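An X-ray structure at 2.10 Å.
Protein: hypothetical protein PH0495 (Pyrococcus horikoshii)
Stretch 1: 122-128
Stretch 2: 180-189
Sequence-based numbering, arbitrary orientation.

Stretch 1 (122-128) NDIVFIL
Stretch 2, residues 180-189: KLAKMIKGTG

The apolar centre of this contact is a small cluster in which a strand, residues 124-128, meets the segment that leads into a second strand, 188-189. Ile 127 is its pivot. Its chi1 of -56° (m) sets CG2 4.1 Å from CD2 of Leu 181 and CG1 4.1 Å from CD1 of Ile 185; chi2 is also m (-65°). Leu 181 reaches in from a weakly bonded helical turn with chi1 t and chi2 p; Ile 185 does so from the loop after it, with chi1 m and chi2 t. Both direct their CA-to-CB bonds toward the first stretch, as Ile 127 does toward the second. Val 125, two residues earlier and on the same side of its strand, adds a looser contact: its chi1 is t, and its CG2 is 4.5 Å from CG2 of Ile 185. The alternation is the rule here, for Phe 126, between them, points away and makes no contact.

The turn that delivers these side chains has phi/psi near -65/-35 from Lys 180 to Ala 182, relaxing to -67/-18 at Lys 183 and -89/-7 at Met 184. Met 184 N donates to Leu 181 O at 3.0 Å and Ile 185 N to Ala 182 O at 3.2 Å; the bond from Lys 183 N to Lys 180 O, 3.2 Å, is weak. Ile 185 then opens to -82/115, Lys 186 turns back to -81/-27, and Gly 187, at -103/-129, leads into the second strand.

Beyond the cluster the two strands run parallel, with Ile 124 paired to Thr 188 (CA to CA 4.8 Å) and Val 125 to Gly 189 (CA to CA 4.9 Å). Ile 124 at -111/135, Val 125 at -124/114, Thr 188 at -102/126 and Gly 189 at -104/123 are all extended. Ile 124 (m, t) and Thr 188 (chi1 m) share the sheet face opposite Val 125, with Ile 124 CG1 4.3 Å from Thr 188 CB. On the Val 125 face, Gly 189 leaves room for the cluster: an ideal CB there would come within 2.8 Å of CD1 of Ile 185.

The polar edge is carried by the backbone. Thr 188 N donates to Asp 123 O at 3.0 Å with an N-H...O angle of 173°, and Val 125 N donates to Thr 188 O at 2.8 Å and 169°, so Thr 188 uses both its amide and its carbonyl to bracket Ile 124. CA-H...O contacts accompany them: Ile 124 CA to Thr 188 O at 3.4 Å, Gly 189 CA to Val 125 O at 3.5 Å, and Gly 187 CA to Asp 123 O at 3.6 Å. Gly 187 has its own steric limit, since an ideal CB would fall 2.3 Å from Asp 123 O. Asp 123 (-97/162, chi1 m) contributes its carbonyl here, while its carboxylate oxygens are hydrogen-bonded outside the two stretches.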

# COMPACT_ATOMS: atom_id res chain seq x y z
N ASN A 122 -8.02 -20.63 -22.62
CA ASN A 122 -7.10 -21.59 -22.03
C ASN A 122 -5.76 -20.96 -21.62
O ASN A 122 -4.85 -21.66 -21.18
CB ASN A 122 -6.85 -22.75 -22.99
CG ASN A 122 -6.07 -22.32 -24.22
OD1 ASN A 122 -6.47 -21.40 -24.93
ND2 ASN A 122 -4.95 -22.99 -24.47
N ASP A 123 -5.65 -19.64 -21.76
CA ASP A 123 -4.42 -18.94 -21.38
C ASP A 123 -4.56 -18.34 -19.98
O ASP A 123 -5.67 -18.19 -19.46
CB ASP A 123 -4.10 -17.81 -22.36
CG ASP A 123 -3.88 -18.30 -23.77
OD1 ASP A 123 -3.28 -19.39 -23.93
OD2 ASP A 123 -4.29 -17.59 -24.71
N ILE A 124 -3.42 -18.01 -19.38
CA ILE A 124 -3.40 -17.41 -18.05
C ILE A 124 -2.95 -15.96 -18.20
O ILE A 124 -2.00 -15.66 -18.93
CB ILE A 124 -2.41 -18.14 -17.12
CG1 ILE A 124 -2.90 -19.57 -16.87
CG2 ILE A 124 -2.25 -17.38 -15.80
CD1 ILE A 124 -2.03 -20.36 -15.91
N VAL A 125 -3.64 -15.05 -17.51
CA VAL A 125 -3.29 -13.64 -17.57
C VAL A 125 -3.02 -13.08 -16.17
O VAL A 125 -3.92 -13.00 -15.34
CB VAL A 125 -4.42 -12.79 -18.20
CG1 VAL A 125 -4.01 -11.32 -18.23
CG2 VAL A 125 -4.73 -13.30 -19.61
N PHE A 126 -1.77 -12.70 -15.92
CA PHE A 126 -1.38 -12.12 -14.64
C PHE A 126 -1.71 -10.63 -14.65
O PHE A 126 -1.35 -9.92 -15.59
CB PHE A 126 0.12 -12.28 -14.41
CG PHE A 126 0.52 -13.59 -13.80
CD1 PHE A 126 0.42 -13.80 -12.43
CD2 PHE A 126 0.99 -14.62 -14.60
CE1 PHE A 126 0.79 -15.01 -11.86
CE2 PHE A 126 1.36 -15.84 -14.05
CZ PHE A 126 1.26 -16.04 -12.68
N ILE A 127 -2.41 -10.16 -13.63
CA ILE A 127 -2.74 -8.75 -13.51
C ILE A 127 -1.95 -8.31 -12.28
O ILE A 127 -2.25 -8.75 -11.17
CB ILE A 127 -4.25 -8.52 -13.26
CG1 ILE A 127 -5.07 -9.18 -14.37
CG2 ILE A 127 -4.55 -7.03 -13.22
CD1 ILE A 127 -4.86 -8.57 -15.75
N LEU A 128 -0.95 -7.46 -12.48
CA LEU A 128 -0.09 -7.00 -11.39
C LEU A 128 -0.45 -5.56 -11.01
O LEU A 128 -0.23 -4.63 -11.78
CB LEU A 128 1.38 -7.12 -11.81
CG LEU A 128 1.76 -8.49 -12.42
CD1 LEU A 128 3.25 -8.52 -12.76
CD2 LEU A 128 1.43 -9.61 -11.44
N LYS A 180 -14.16 -4.03 -14.41
CA LYS A 180 -14.31 -4.17 -15.86
C LYS A 180 -13.12 -4.82 -16.56
O LYS A 180 -13.30 -5.50 -17.56
CB LYS A 180 -14.65 -2.82 -16.48
CG LYS A 180 -16.08 -2.38 -16.18
CD LYS A 180 -16.41 -1.02 -16.77
CE LYS A 180 -17.90 -0.73 -16.69
NZ LYS A 180 -18.69 -1.72 -17.50
N LEU A 181 -11.91 -4.62 -16.04
CA LEU A 181 -10.74 -5.24 -16.65
C LEU A 181 -10.88 -6.76 -16.50
O LEU A 181 -10.64 -7.51 -17.44
CB LEU A 181 -9.45 -4.75 -15.99
CG LEU A 181 -8.14 -5.18 -16.65
CD1 LEU A 181 -8.00 -4.49 -18.01
CD2 LEU A 181 -6.95 -4.81 -15.76
N ALA A 182 -11.26 -7.20 -15.31
CA ALA A 182 -11.43 -8.63 -15.05
C ALA A 182 -12.52 -9.23 -15.94
O ALA A 182 -12.43 -10.39 -16.33
CB ALA A 182 -11.78 -8.86 -13.59
N LYS A 183 -13.54 -8.44 -16.28
CA LYS A 183 -14.61 -8.95 -17.13
C LYS A 183 -14.12 -9.22 -18.55
O LYS A 183 -14.77 -9.94 -19.31
CB LYS A 183 -15.78 -7.95 -17.19
CG LYS A 183 -16.57 -7.86 -15.90
CD LYS A 183 -17.73 -6.87 -16.02
CE LYS A 183 -18.78 -7.34 -17.02
NZ LYS A 183 -19.94 -6.40 -17.09
N MET A 184 -12.97 -8.65 -18.90
CA MET A 184 -12.40 -8.82 -20.24
C MET A 184 -11.49 -10.04 -20.37
O MET A 184 -11.03 -10.36 -21.46
CB MET A 184 -11.62 -7.57 -20.65
CG MET A 184 -12.45 -6.30 -20.69
SD MET A 184 -11.44 -4.83 -21.01
CE MET A 184 -11.65 -4.68 -22.80
N ILE A 185 -11.21 -10.71 -19.25
CA ILE A 185 -10.33 -11.88 -19.28
C ILE A 185 -11.10 -13.13 -19.71
O ILE A 185 -12.01 -13.58 -19.01
CB ILE A 185 -9.71 -12.12 -17.89
CG1 ILE A 185 -8.87 -10.91 -17.47
CG2 ILE A 185 -8.86 -13.37 -17.91
CD1 ILE A 185 -8.34 -10.99 -16.05
N LYS A 186 -10.74 -13.68 -20.86
CA LYS A 186 -11.41 -14.87 -21.38
C LYS A 186 -10.93 -16.16 -20.74
O LYS A 186 -11.67 -17.14 -20.68
CB LYS A 186 -11.22 -14.95 -22.90
CG LYS A 186 -11.68 -13.70 -23.64
CD LYS A 186 -11.42 -13.80 -25.14
CE LYS A 186 -11.75 -12.48 -25.82
NZ LYS A 186 -11.60 -12.54 -27.31
N GLY A 187 -9.69 -16.16 -20.26
CA GLY A 187 -9.15 -17.35 -19.63
C GLY A 187 -9.11 -17.29 -18.11
O GLY A 187 -10.10 -16.97 -17.45
N THR A 188 -7.94 -17.60 -17.55
CA THR A 188 -7.77 -17.56 -16.11
C THR A 188 -7.02 -16.30 -15.71
O THR A 188 -5.94 -16.02 -16.22
CB THR A 188 -6.97 -18.78 -15.61
OG1 THR A 188 -7.72 -19.97 -15.85
CG2 THR A 188 -6.72 -18.66 -14.11
N GLY A 189 -7.61 -15.53 -14.80
CA GLY A 189 -6.97 -14.32 -14.34
C GLY A 189 -6.36 -14.47 -12.96
O GLY A 189 -7.05 -14.82 -12.00